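Side-chain contacts in halohydrin epoxidase A (Corynebacterium sp., PDB 4Z9F), which probably catalyses the reversible conversion of vicinal halohydrins into epoxides with release of hydrogen halide, using a short-chain dehydrogenase/reductase-like fold: residues H8-A13 against A33-A38; A16-L21 against V28-A33; R61-T66 against L114-A119; V129-S134 against A156-A161; G169-A174 against A224-A229. The protein carries 1 engineered substitution. All blocks are in the same frame, centred on the assembly; numbering follows the deposited sequence.

Contact 1 of 5, residues H8-A13 against A33-A38. Engineered in segment 33-38: S34 (natural residue Thr).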
# COMPACT_ATOMS: atom_id res chain seq x y z
N HIS C 8 -15.19 23.81 -7.65
CA HIS C 8 -15.78 23.18 -8.84
C HIS C 8 -17.17 22.61 -8.54
O HIS C 8 -17.46 21.44 -8.79
CB HIS C 8 -14.84 22.12 -9.40
CG HIS C 8 -13.52 22.66 -9.84
ND1 HIS C 8 -13.37 23.38 -11.01
CD2 HIS C 8 -12.29 22.58 -9.29
CE1 HIS C 8 -12.10 23.72 -11.15
NE2 HIS C 8 -11.42 23.24 -10.12
N ALA C 9 -18.03 23.47 -7.98
CA ALA C 9 -19.26 23.02 -7.34
C ALA C 9 -20.24 22.34 -8.29
O ALA C 9 -21.15 21.64 -7.83
CB ALA C 9 -19.96 24.20 -6.66
N ARG C 10 -20.09 22.52 -9.60
CA ARG C 10 -21.03 21.93 -10.54
C ARG C 10 -20.53 20.61 -11.12
O ARG C 10 -21.20 20.04 -11.99
CB ARG C 10 -21.33 22.93 -11.66
CG ARG C 10 -21.91 24.23 -11.11
CD ARG C 10 -22.06 25.27 -12.18
NE ARG C 10 -23.21 25.02 -13.04
CZ ARG C 10 -23.66 25.88 -13.94
NH1 ARG C 10 -23.06 27.06 -14.09
NH2 ARG C 10 -24.72 25.58 -14.68
N HIS C 11 -19.40 20.11 -10.65
CA HIS C 11 -18.73 19.00 -11.29
C HIS C 11 -18.32 17.95 -10.26
O HIS C 11 -18.30 18.22 -9.06
CB HIS C 11 -17.50 19.48 -12.06
CG HIS C 11 -17.82 20.50 -13.10
ND1 HIS C 11 -18.22 20.16 -14.37
CD2 HIS C 11 -17.82 21.86 -13.06
CE1 HIS C 11 -18.45 21.26 -15.07
NE2 HIS C 11 -18.21 22.30 -14.30
N PHE C 12 -18.03 16.74 -10.76
CA PHE C 12 -17.47 15.67 -9.94
C PHE C 12 -18.29 15.47 -8.66
O PHE C 12 -19.49 15.20 -8.71
CB PHE C 12 -16.00 15.99 -9.63
CG PHE C 12 -15.13 14.79 -9.34
CD1 PHE C 12 -15.57 13.50 -9.59
CD2 PHE C 12 -13.86 14.97 -8.81
CE1 PHE C 12 -14.76 12.41 -9.32
CE2 PHE C 12 -13.05 13.88 -8.53
CZ PHE C 12 -13.50 12.60 -8.79
N ALA C 13 -17.66 15.61 -7.50
CA ALA C 13 -18.35 15.45 -6.23
C ALA C 13 -18.99 16.74 -5.73
O ALA C 13 -19.57 16.74 -4.64
CB ALA C 13 -17.39 14.90 -5.17
N ALA C 33 -15.83 27.45 -12.33
CA ALA C 33 -15.32 28.22 -13.46
C ALA C 33 -16.41 29.07 -14.09
O ALA C 33 -16.14 30.17 -14.59
CB ALA C 33 -14.71 27.29 -14.51
N SER C 34 -17.65 28.58 -14.07
CA SER C 34 -18.75 29.29 -14.72
C SER C 34 -19.16 30.52 -13.94
O SER C 34 -19.89 31.37 -14.47
CB SER C 34 -19.95 28.37 -14.89
OG SER C 34 -20.54 28.07 -13.64
N PHE C 35 -18.74 30.64 -12.69
CA PHE C 35 -19.14 31.77 -11.86
C PHE C 35 -18.39 33.04 -12.22
O PHE C 35 -18.61 34.08 -11.58
CB PHE C 35 -18.94 31.43 -10.38
CG PHE C 35 -19.86 30.36 -9.87
CD1 PHE C 35 -19.71 29.85 -8.58
CD2 PHE C 35 -20.88 29.85 -10.66
CE1 PHE C 35 -20.56 28.87 -8.09
CE2 PHE C 35 -21.73 28.87 -10.18
CZ PHE C 35 -21.57 28.37 -8.89
N ALA C 36 -17.49 33.01 -13.20
CA ALA C 36 -16.94 34.26 -13.70
C ALA C 36 -18.03 35.16 -14.27
O ALA C 36 -17.82 36.37 -14.40
CB ALA C 36 -15.87 33.99 -14.76
N ASP C 37 -19.19 34.58 -14.59
CA ASP C 37 -20.33 35.31 -15.13
C ASP C 37 -21.37 35.54 -14.04
O ASP C 37 -21.94 34.58 -13.51
CB ASP C 37 -20.95 34.55 -16.30
CG ASP C 37 -22.07 35.32 -16.96
OD1 ASP C 37 -23.25 34.99 -16.72
OD2 ASP C 37 -21.76 36.28 -17.69
N ALA C 38 -21.63 36.81 -13.73
CA ALA C 38 -22.58 37.17 -12.68
C ALA C 38 -23.93 36.48 -12.83
O ALA C 38 -24.59 36.19 -11.83
CB ALA C 38 -22.78 38.69 -12.67
O HOH W 1 -15.29 24.74 -12.51
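R10 reaches from the turn after strand 3-6 to two residues that follow strand 27-30, and it shows how one arginine can serve both a packed and an open side. On the packed side lies its aliphatic part: CD is the atom that touches F35, coming obliquely to within 4.1 Å of CE2 of the buried ring, while the guanidinium is inclined to that ring. F35 is backed in turn by C30 and F44.

The open side begins where a bend at the third torsion (chi3 77°) turns the partly exposed guanidinium to S34, an engineered residue that is itself partly exposed. R10 NH1 donates to S34 OG at 2.8 Å with an N-H...O angle of 141°, and OG lies 17° out of the guanidinium plane. E40 is the salt-bridge partner of the same NH1, and D32 is the hydrogen-bond partner of S34 OG. Looser still, H8 and A33 do not touch but share one water, which accepts from A33 N at 2.8 Å and lies 2.8 Å from H8 ND1.

In cofactor-dependent relatives the loop after the first strand is the glycine-rich dinucleotide-binding turn, whereas here it carries histidines, an arginine and a phenylalanine. Since S34 OG already accepts from R10, its own hydrogen is probably directed to the D32 carboxylate, which places R10 between two acids, E40 directly and D32 through S34.

Contact 2 of 5, residues A16-L21 against V28-A33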
# COMPACT_ATOMS: atom_id res chain seq x y z
N ALA C 16 -22.90 16.64 -4.86
CA ALA C 16 -23.18 15.82 -3.69
C ALA C 16 -22.78 16.55 -2.41
O ALA C 16 -23.50 16.49 -1.40
CB ALA C 16 -22.46 14.47 -3.79
N ALA C 17 -21.63 17.22 -2.43
CA ALA C 17 -21.12 17.91 -1.25
C ALA C 17 -21.99 19.12 -0.93
O ALA C 17 -22.37 19.33 0.22
CB ALA C 17 -19.67 18.31 -1.48
N VAL C 18 -22.31 19.92 -1.95
CA VAL C 18 -23.11 21.12 -1.73
C VAL C 18 -24.48 20.76 -1.17
O VAL C 18 -24.98 21.40 -0.23
CB VAL C 18 -23.22 21.92 -3.05
CG1 VAL C 18 -24.23 23.06 -2.90
CG2 VAL C 18 -21.86 22.46 -3.45
N GLU C 19 -25.09 19.69 -1.69
CA GLU C 19 -26.38 19.28 -1.15
C GLU C 19 -26.26 18.72 0.26
O GLU C 19 -27.07 19.06 1.13
CB GLU C 19 -27.04 18.24 -2.07
CG GLU C 19 -28.30 17.63 -1.45
CD GLU C 19 -29.50 17.63 -2.40
OE1 GLU C 19 -30.31 16.68 -2.32
OE2 GLU C 19 -29.62 18.58 -3.22
N ALA C 20 -25.28 17.85 0.51
CA ALA C 20 -25.22 17.22 1.83
C ALA C 20 -24.89 18.23 2.92
O ALA C 20 -25.49 18.19 4.00
CB ALA C 20 -24.19 16.09 1.82
N LEU C 21 -23.94 19.11 2.67
CA LEU C 21 -23.56 20.10 3.67
C LEU C 21 -24.69 21.10 3.92
O LEU C 21 -24.92 21.50 5.07
CB LEU C 21 -22.28 20.81 3.23
CG LEU C 21 -21.05 19.89 3.17
CD1 LEU C 21 -19.95 20.50 2.33
CD2 LEU C 21 -20.59 19.63 4.58
N VAL C 28 -22.97 26.96 2.35
CA VAL C 28 -21.97 26.43 1.44
C VAL C 28 -21.59 27.52 0.45
O VAL C 28 -22.38 27.89 -0.43
CB VAL C 28 -22.48 25.17 0.72
CG1 VAL C 28 -21.37 24.60 -0.14
CG2 VAL C 28 -22.99 24.15 1.75
N VAL C 29 -20.37 28.04 0.60
CA VAL C 29 -19.79 28.99 -0.34
C VAL C 29 -19.10 28.21 -1.46
O VAL C 29 -18.27 27.34 -1.20
CB VAL C 29 -18.79 29.91 0.38
CG1 VAL C 29 -18.17 30.87 -0.58
CG2 VAL C 29 -19.47 30.63 1.53
N CYS C 30 -19.43 28.53 -2.71
CA CYS C 30 -19.12 27.68 -3.86
C CYS C 30 -18.26 28.40 -4.89
O CYS C 30 -18.51 29.56 -5.23
CB CYS C 30 -20.41 27.20 -4.53
SG CYS C 30 -21.41 26.18 -3.47
N HIS C 31 -17.25 27.69 -5.39
CA HIS C 31 -16.45 28.13 -6.52
C HIS C 31 -16.80 27.28 -7.73
O HIS C 31 -17.15 26.10 -7.61
CB HIS C 31 -14.95 28.02 -6.20
CG HIS C 31 -14.07 27.78 -7.40
ND1 HIS C 31 -13.88 26.52 -7.94
CD2 HIS C 31 -13.32 28.63 -8.13
CE1 HIS C 31 -13.05 26.62 -8.97
NE2 HIS C 31 -12.70 27.88 -9.11
N ASP C 32 -16.73 27.90 -8.91
CA ASP C 32 -16.88 27.19 -10.17
C ASP C 32 -16.35 28.08 -11.28
O ASP C 32 -16.38 29.31 -11.18
CB ASP C 32 -18.34 26.80 -10.42
CG ASP C 32 -18.49 25.78 -11.55
OD1 ASP C 32 -18.95 26.16 -12.65
OD2 ASP C 32 -18.13 24.59 -11.34
N ALA C 33 -15.83 27.45 -12.33
CA ALA C 33 -15.32 28.22 -13.46
C ALA C 33 -16.41 29.07 -14.09
O ALA C 33 -16.14 30.17 -14.59
CB ALA C 33 -14.71 27.29 -14.51
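V18 on helix 14-23 packs on V28 and C30 of the strand that follows, a compact example of how a beta-alpha-beta crossover is sealed. The apolar contacts do most of the work. V18 presents one branch, CG2, to two residues, two positions apart, whose side chains leave the same side of the strand: it stands 4.0 Å from V28 CG1 and 3.7 Å from C30 SG. That branch is trans to the carbonyl carbon (CG1 takes the place opposite N, chi1 171°), and it is thereby directed at the strand. One turn along, L21 uses its CB, 3.7 Å from V28 CG2, while V6 and A4 of strand 3-6 meet V18 and L21 respectively.

A second kind of contact sets a methyl against the backbone, V28 CG2 lying 3.9 Å from V18 O. That carbonyl also accepts a hydrogen bond from T22 OG1. Helix and strand run close to antiparallel, at 157°, and the axes of these short segments approach to 9.3 Å, as expected when the helix returns the chain across a parallel sheet of Rossmann type. All four touching residues are buried. Because hydrocarbon and thiol groups make the contact, cohesion here comes from dispersion and exclusion of water, and orientation probably depends on the fit of branched side chains.

Contact 3 of 5, residues R61-T66 against L114-A119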
# COMPACT_ATOMS: atom_id res chain seq x y z
N ARG C 61 -7.03 32.73 -3.77
CA ARG C 61 -7.92 33.79 -3.31
C ARG C 61 -9.26 33.28 -2.81
O ARG C 61 -10.03 34.07 -2.24
CB ARG C 61 -8.14 34.81 -4.43
CG ARG C 61 -6.90 35.65 -4.73
CD ARG C 61 -6.98 36.38 -6.05
NE ARG C 61 -5.78 37.19 -6.29
CZ ARG C 61 -5.74 38.25 -7.10
NH1 ARG C 61 -6.82 38.63 -7.76
NH2 ARG C 61 -4.60 38.91 -7.24
N LEU C 62 -9.55 31.98 -2.96
CA LEU C 62 -10.86 31.47 -2.57
C LEU C 62 -11.11 31.56 -1.08
O LEU C 62 -12.26 31.74 -0.65
CB LEU C 62 -11.00 30.01 -3.02
CG LEU C 62 -10.96 29.81 -4.53
CD1 LEU C 62 -11.09 28.33 -4.83
CD2 LEU C 62 -12.08 30.63 -5.20
N VAL C 63 -10.07 31.40 -0.25
CA VAL C 63 -10.31 31.39 1.18
C VAL C 63 -10.69 32.78 1.67
O VAL C 63 -11.66 32.95 2.41
CB VAL C 63 -9.08 30.83 1.93
CG1 VAL C 63 -9.22 31.05 3.43
CG2 VAL C 63 -8.91 29.34 1.64
N ASP C 64 -9.94 33.80 1.24
CA ASP C 64 -10.28 35.17 1.65
C ASP C 64 -11.66 35.57 1.14
O ASP C 64 -12.44 36.18 1.87
CB ASP C 64 -9.21 36.14 1.15
CG ASP C 64 -7.93 36.12 2.00
OD1 ASP C 64 -7.99 35.71 3.18
OD2 ASP C 64 -6.87 36.51 1.48
N ALA C 65 -11.99 35.19 -0.10
CA ALA C 65 -13.33 35.46 -0.62
C ALA C 65 -14.40 34.76 0.19
O ALA C 65 -15.46 35.34 0.47
CB ALA C 65 -13.42 35.05 -2.09
N THR C 66 -14.16 33.50 0.57
CA THR C 66 -15.10 32.81 1.44
C THR C 66 -15.28 33.55 2.76
O THR C 66 -16.39 33.62 3.30
CB THR C 66 -14.63 31.37 1.71
OG1 THR C 66 -14.40 30.72 0.45
CG2 THR C 66 -15.68 30.61 2.50
N LEU C 114 -4.66 24.95 -0.45
CA LEU C 114 -4.28 24.55 0.90
C LEU C 114 -3.29 25.53 1.52
O LEU C 114 -3.42 25.89 2.70
CB LEU C 114 -3.69 23.13 0.89
CG LEU C 114 -3.16 22.60 2.22
CD1 LEU C 114 -4.27 22.44 3.26
CD2 LEU C 114 -2.40 21.28 2.03
N GLN C 115 -2.29 25.98 0.75
CA GLN C 115 -1.29 26.92 1.27
C GLN C 115 -1.96 28.17 1.82
O GLN C 115 -1.65 28.62 2.92
CB GLN C 115 -0.27 27.28 0.18
CG GLN C 115 0.78 28.32 0.61
CD GLN C 115 1.75 28.72 -0.51
OE1 GLN C 115 1.34 29.14 -1.59
NE2 GLN C 115 3.06 28.62 -0.23
N SER C 116 -2.89 28.73 1.03
CA SER C 116 -3.61 29.94 1.43
C SER C 116 -4.51 29.71 2.63
O SER C 116 -4.85 30.66 3.33
CB SER C 116 -4.45 30.46 0.26
OG SER C 116 -5.61 29.66 0.06
N ALA C 117 -4.90 28.46 2.90
CA ALA C 117 -5.88 28.18 3.95
C ALA C 117 -5.26 27.96 5.32
O ALA C 117 -5.96 28.11 6.33
CB ALA C 117 -6.71 26.95 3.56
N ILE C 118 -3.97 27.62 5.39
CA ILE C 118 -3.38 27.16 6.65
C ILE C 118 -3.45 28.25 7.71
O ILE C 118 -3.92 28.03 8.83
CB ILE C 118 -1.93 26.68 6.43
CG1 ILE C 118 -1.90 25.40 5.57
CG2 ILE C 118 -1.22 26.42 7.76
CD1 ILE C 118 -0.49 24.97 5.15
N ALA C 119 -2.99 29.46 7.37
CA ALA C 119 -2.93 30.50 8.39
C ALA C 119 -4.32 30.84 8.93
O ALA C 119 -4.50 30.78 10.16
CB ALA C 119 -2.20 31.73 7.84
O HOH W 2 -7.62 30.43 -1.17
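Helices 62-67 and 96-123 of the Rossmann-type fold meet through one valine branch: V63 CG2 lies 3.7 Å from S116 OG and 3.8 Å from A117 CB. The serine and alanine are small, and the backbones come near, with the CA atoms of V63 and A117 6.1 Å apart. S116 holds its hydroxyl between the backbone N and the carbonyl carbon (chi1 75°), where OG also bonds to L113 O of its own helix. A water bridges the two elements, accepting from V63 N at 2.8 Å and donating to S116 OG over a short distance whose exact length is doubtful. It thus serves an amide of the first helical turn, where no preceding carbonyl of the helix is available.

Both helices lie over strand 73-79 of the parallel sheet, V63 touching I73 and A117 touching I76. The longer helix has a second role, since Q115 NE2 is hydrogen-bonded to I91 O and T94 O of the second subunit. Within the short helix, L62 O accepts from two donors of one residue: T66 OG1 at 2.6 Å, tilted 31° from the carbonyl plane, and T66 N at 2.9 Å, the two arriving from opposite faces of that plane. The T66 side chain also touches I3, L5 and I73.

Contact 4 of 5, residues V129-S134 against A156-A161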
# COMPACT_ATOMS: atom_id res chain seq x y z
N VAL C 129 -10.26 19.69 5.77
CA VAL C 129 -9.95 19.92 4.38
C VAL C 129 -10.02 18.55 3.73
O VAL C 129 -9.21 17.67 4.04
CB VAL C 129 -8.58 20.59 4.19
CG1 VAL C 129 -8.35 20.97 2.75
CG2 VAL C 129 -8.44 21.83 5.10
N ILE C 130 -11.02 18.36 2.86
CA ILE C 130 -11.29 17.07 2.23
C ILE C 130 -10.97 17.20 0.75
O ILE C 130 -11.58 18.02 0.06
CB ILE C 130 -12.75 16.64 2.45
CG1 ILE C 130 -13.04 16.54 3.94
CG2 ILE C 130 -13.02 15.30 1.76
CD1 ILE C 130 -14.48 16.59 4.27
N PHE C 131 -10.03 16.39 0.28
CA PHE C 131 -9.61 16.44 -1.11
C PHE C 131 -10.32 15.32 -1.87
O PHE C 131 -10.23 14.15 -1.49
CB PHE C 131 -8.09 16.30 -1.23
CG PHE C 131 -7.34 17.48 -0.70
CD1 PHE C 131 -7.10 17.63 0.66
CD2 PHE C 131 -6.85 18.44 -1.58
CE1 PHE C 131 -6.38 18.73 1.14
CE2 PHE C 131 -6.14 19.55 -1.10
CZ PHE C 131 -5.91 19.69 0.26
N ILE C 132 -11.04 15.68 -2.93
CA ILE C 132 -11.63 14.68 -3.81
C ILE C 132 -10.61 14.37 -4.88
O ILE C 132 -10.23 15.24 -5.67
CB ILE C 132 -12.95 15.16 -4.42
CG1 ILE C 132 -13.84 15.84 -3.38
CG2 ILE C 132 -13.68 13.98 -5.09
CD1 ILE C 132 -14.44 14.94 -2.30
N THR C 133 -10.14 13.12 -4.90
CA THR C 133 -9.07 12.73 -5.81
C THR C 133 -9.64 11.66 -6.75
O THR C 133 -10.57 11.94 -7.51
CB THR C 133 -7.84 12.25 -5.03
OG1 THR C 133 -8.14 11.07 -4.27
CG2 THR C 133 -7.40 13.35 -4.05
N SER C 134 -9.13 10.44 -6.66
CA SER C 134 -9.57 9.39 -7.57
C SER C 134 -9.05 8.07 -7.04
O SER C 134 -8.07 8.04 -6.29
CB SER C 134 -9.07 9.62 -8.99
OG SER C 134 -9.41 8.51 -9.80
N ALA C 156 -0.72 12.08 -1.71
CA ALA C 156 0.51 12.18 -0.92
C ALA C 156 0.60 13.52 -0.20
O ALA C 156 1.19 13.60 0.89
CB ALA C 156 1.72 11.99 -1.83
N LEU C 157 0.04 14.57 -0.79
CA LEU C 157 -0.01 15.85 -0.08
C LEU C 157 -0.85 15.73 1.19
O LEU C 157 -0.44 16.19 2.26
CB LEU C 157 -0.58 16.93 -1.01
CG LEU C 157 -0.96 18.28 -0.38
CD1 LEU C 157 0.29 19.10 -0.12
CD2 LEU C 157 -1.91 19.01 -1.32
N VAL C 158 -2.00 15.07 1.09
CA VAL C 158 -2.82 14.81 2.27
C VAL C 158 -2.05 14.02 3.32
O VAL C 158 -2.02 14.38 4.50
CB VAL C 158 -4.10 14.07 1.85
CG1 VAL C 158 -4.81 13.51 3.07
CG2 VAL C 158 -5.01 15.00 1.07
N GLU C 159 -1.44 12.90 2.91
CA GLU C 159 -0.78 12.03 3.88
C GLU C 159 0.37 12.75 4.58
O GLU C 159 0.62 12.54 5.77
CB GLU C 159 -0.27 10.77 3.19
CG GLU C 159 -1.40 9.96 2.60
CD GLU C 159 -0.94 8.67 1.95
OE1 GLU C 159 -1.79 7.77 1.81
OE2 GLU C 159 0.26 8.56 1.59
N SER C 160 1.08 13.61 3.85
CA SER C 160 2.25 14.27 4.42
C SER C 160 1.87 15.52 5.20
O SER C 160 2.37 15.74 6.32
CB SER C 160 3.25 14.63 3.32
OG SER C 160 4.27 15.46 3.87
N ALA C 161 1.02 16.37 4.62
CA ALA C 161 0.65 17.62 5.29
C ALA C 161 -0.11 17.37 6.59
O ALA C 161 -0.03 18.18 7.52
CB ALA C 161 -0.20 18.48 4.35
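F131 on strand 127-132 and V158 on helix 147-165 owe their contact to two matching first torsions. In the phenylalanine, chi1 of -69° sets CG opposite the carbonyl carbon, which sends the ring off the sheet toward the helix; in the valine, chi1 of 167° leaves CG2 in the equivalent place, opposite its own carbonyl carbon, and gives that branch to the ring. The two side chains run antiparallel, side by side, and the methyl meets the ring obliquely near its inner end. V158 CG2 is 3.4 Å from F131 CD1, a tight approach for two carbons, with F131 CG at 3.8 Å and CE1 at 4.0 Å. At the opposite corner of the ring the packing is more relaxed: L157 CD2 approaches F131 CE2 to 4.3 Å, also obliquely. The valine branch makes the closest contact between strand and helix here, and both branches come from the same side of the ring plane, the valine near the inner end and the leucine farther out.

At the end of the strand, S134 touches Y147 and R151, an arrangement consistent with the Ser-Tyr-Arg triad of halohydrin dehalogenases, which probably lies here. P110 and L114 of helix 96-123 and T154 of helix 147-165 also touch the ring, while S78 adjoins it from strand 73-79. Behind the contact, helix 147-165 packs on the second subunit: L157 rests on P145 and S160 OG bonds to L141 O of that subunit. Contact 4 thus joins the first strand and the helix of the unit 127-132, 147-165, 170-177 beneath a subunit interface.

Contact 5 of 5, residues G169-A174 against A224-A229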
# COMPACT_ATOMS: atom_id res chain seq x y z
N GLY C 169 -5.35 21.10 14.67
CA GLY C 169 -6.76 20.81 14.47
C GLY C 169 -7.24 20.98 13.05
O GLY C 169 -8.46 21.08 12.83
N ILE C 170 -6.34 21.06 12.08
CA ILE C 170 -6.69 21.17 10.67
C ILE C 170 -6.57 19.76 10.11
O ILE C 170 -5.46 19.26 9.92
CB ILE C 170 -5.76 22.15 9.93
CG1 ILE C 170 -5.82 23.55 10.55
CG2 ILE C 170 -6.10 22.20 8.46
CD1 ILE C 170 -4.68 24.47 10.10
N LEU C 171 -7.71 19.10 9.87
CA LEU C 171 -7.74 17.65 9.62
C LEU C 171 -7.93 17.39 8.13
O LEU C 171 -8.96 17.77 7.55
CB LEU C 171 -8.86 16.99 10.43
CG LEU C 171 -8.88 17.37 11.91
CD1 LEU C 171 -10.02 16.67 12.60
CD2 LEU C 171 -7.56 16.99 12.57
N LEU C 172 -6.94 16.73 7.51
CA LEU C 172 -6.91 16.51 6.07
C LEU C 172 -7.32 15.07 5.75
O LEU C 172 -7.00 14.15 6.51
CB LEU C 172 -5.52 16.80 5.49
CG LEU C 172 -5.23 18.24 5.05
CD1 LEU C 172 -5.41 19.28 6.16
CD2 LEU C 172 -3.85 18.35 4.41
N TYR C 173 -8.03 14.90 4.63
CA TYR C 173 -8.45 13.58 4.17
C TYR C 173 -8.47 13.57 2.65
O TYR C 173 -8.62 14.62 2.01
CB TYR C 173 -9.85 13.17 4.65
CG TYR C 173 -10.16 13.40 6.11
CD1 TYR C 173 -10.03 12.37 7.04
CD2 TYR C 173 -10.59 14.64 6.57
CE1 TYR C 173 -10.30 12.56 8.37
CE2 TYR C 173 -10.88 14.85 7.90
CZ TYR C 173 -10.73 13.81 8.80
OH TYR C 173 -11.02 14.01 10.13
N ALA C 174 -8.33 12.38 2.07
CA ALA C 174 -8.50 12.20 0.64
C ALA C 174 -9.58 11.16 0.39
O ALA C 174 -9.64 10.14 1.07
CB ALA C 174 -7.19 11.79 -0.05
N ALA C 224 -16.64 16.01 7.98
CA ALA C 224 -16.74 17.41 8.41
C ALA C 224 -17.15 17.56 9.87
O ALA C 224 -16.87 18.60 10.47
CB ALA C 224 -17.73 18.17 7.52
N SER C 225 -17.81 16.55 10.44
CA SER C 225 -18.28 16.60 11.82
C SER C 225 -17.15 16.49 12.84
O SER C 225 -17.34 16.87 14.00
CB SER C 225 -19.27 15.45 12.09
OG SER C 225 -18.58 14.23 12.37
N ARG C 226 -16.01 15.94 12.43
CA ARG C 226 -14.83 15.69 13.26
C ARG C 226 -15.11 14.68 14.39
O ARG C 226 -14.27 14.52 15.29
CB ARG C 226 -14.25 16.99 13.85
CG ARG C 226 -14.08 18.12 12.83
CD ARG C 226 -13.39 19.38 13.44
NE ARG C 226 -13.74 20.62 12.73
CZ ARG C 226 -13.43 21.85 13.14
NH1 ARG C 226 -12.72 22.03 14.25
NH2 ARG C 226 -13.82 22.91 12.43
N ARG C 227 -16.25 13.99 14.36
CA ARG C 227 -16.59 13.05 15.42
C ARG C 227 -15.64 11.85 15.46
O ARG C 227 -15.56 11.20 16.51
CB ARG C 227 -18.03 12.56 15.26
CG ARG C 227 -19.07 13.66 15.46
CD ARG C 227 -20.45 13.09 15.80
NE ARG C 227 -20.92 12.19 14.77
CZ ARG C 227 -21.23 10.92 14.95
NH1 ARG C 227 -21.16 10.36 16.16
NH2 ARG C 227 -21.64 10.19 13.92
N ALA C 228 -14.96 11.53 14.36
CA ALA C 228 -13.99 10.44 14.34
C ALA C 228 -12.63 10.97 13.94
O ALA C 228 -11.95 10.39 13.09
CB ALA C 228 -14.44 9.33 13.38
N ALA C 229 -12.21 12.06 14.56
CA ALA C 229 -10.95 12.74 14.26
C ALA C 229 -9.73 11.82 14.09
O ALA C 229 -8.88 12.12 13.25
CB ALA C 229 -10.65 13.78 15.35
O HOH W 3 -10.31 20.17 14.96
O HOH W 4 -12.96 12.06 10.94
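Y173 OH is hydrogen-bonded to a water at 2.9 Å, and that water makes a weak bond, also 2.9 Å long, to A228 O. The hydroxyl at the end of this buried ring is thus joined indirectly to the loop after helix 213-224. A second water works in the same manner at the residue just before the strand, G169: it donates to G169 O at 3.0 Å and accepts weakly from R226 NH1.

Between these two bridges lies the dry part. L171 has CG trans to its carbonyl carbon (chi1 -49°), which extends CD1 toward the loop, 4.0 Å from A229 CB and 4.3 Å from R226 CG. The aliphatic stem of the arginine thereby serves as packing. An ST turn shapes the loop: R227 N donates to S225 OG at 3.1 Å, nearly straight at 165°, just where R226 leaves helical geometry with positive phi. Across the subunit boundary, A229 meets E215 and L171 meets L207, both of the third subunit. A leucine-alanine core implies a join that is apolar at its centre; around it strand and loop are linked by two water bridges, each with one weak bond, while R226 NH2 is held by a salt bridge to D74.

In the fold
From the N terminus, contact 1 closes the chain between the turn after strand 3-6 and the segment after strand 27-30; contact 2 is nested inside that loop, shares A33 with it and ties the helix of the first beta-alpha-beta unit to its second strand. The rest follow in series. Contact 3 spans a 47-residue loop to tie helix 62-67 to helix 96-123, touching contact 2 through L62 and T66. Contact 4 joins strand 127-132 to helix 147-165, while contact 5 fastens strand 170-177 to the loop before the last strand. Backbone bonds between neighbouring strands link contacts 4 and 5, L114 links contact 3 to both, and F12 of contact 1 reaches I132 and T133 of contact 4.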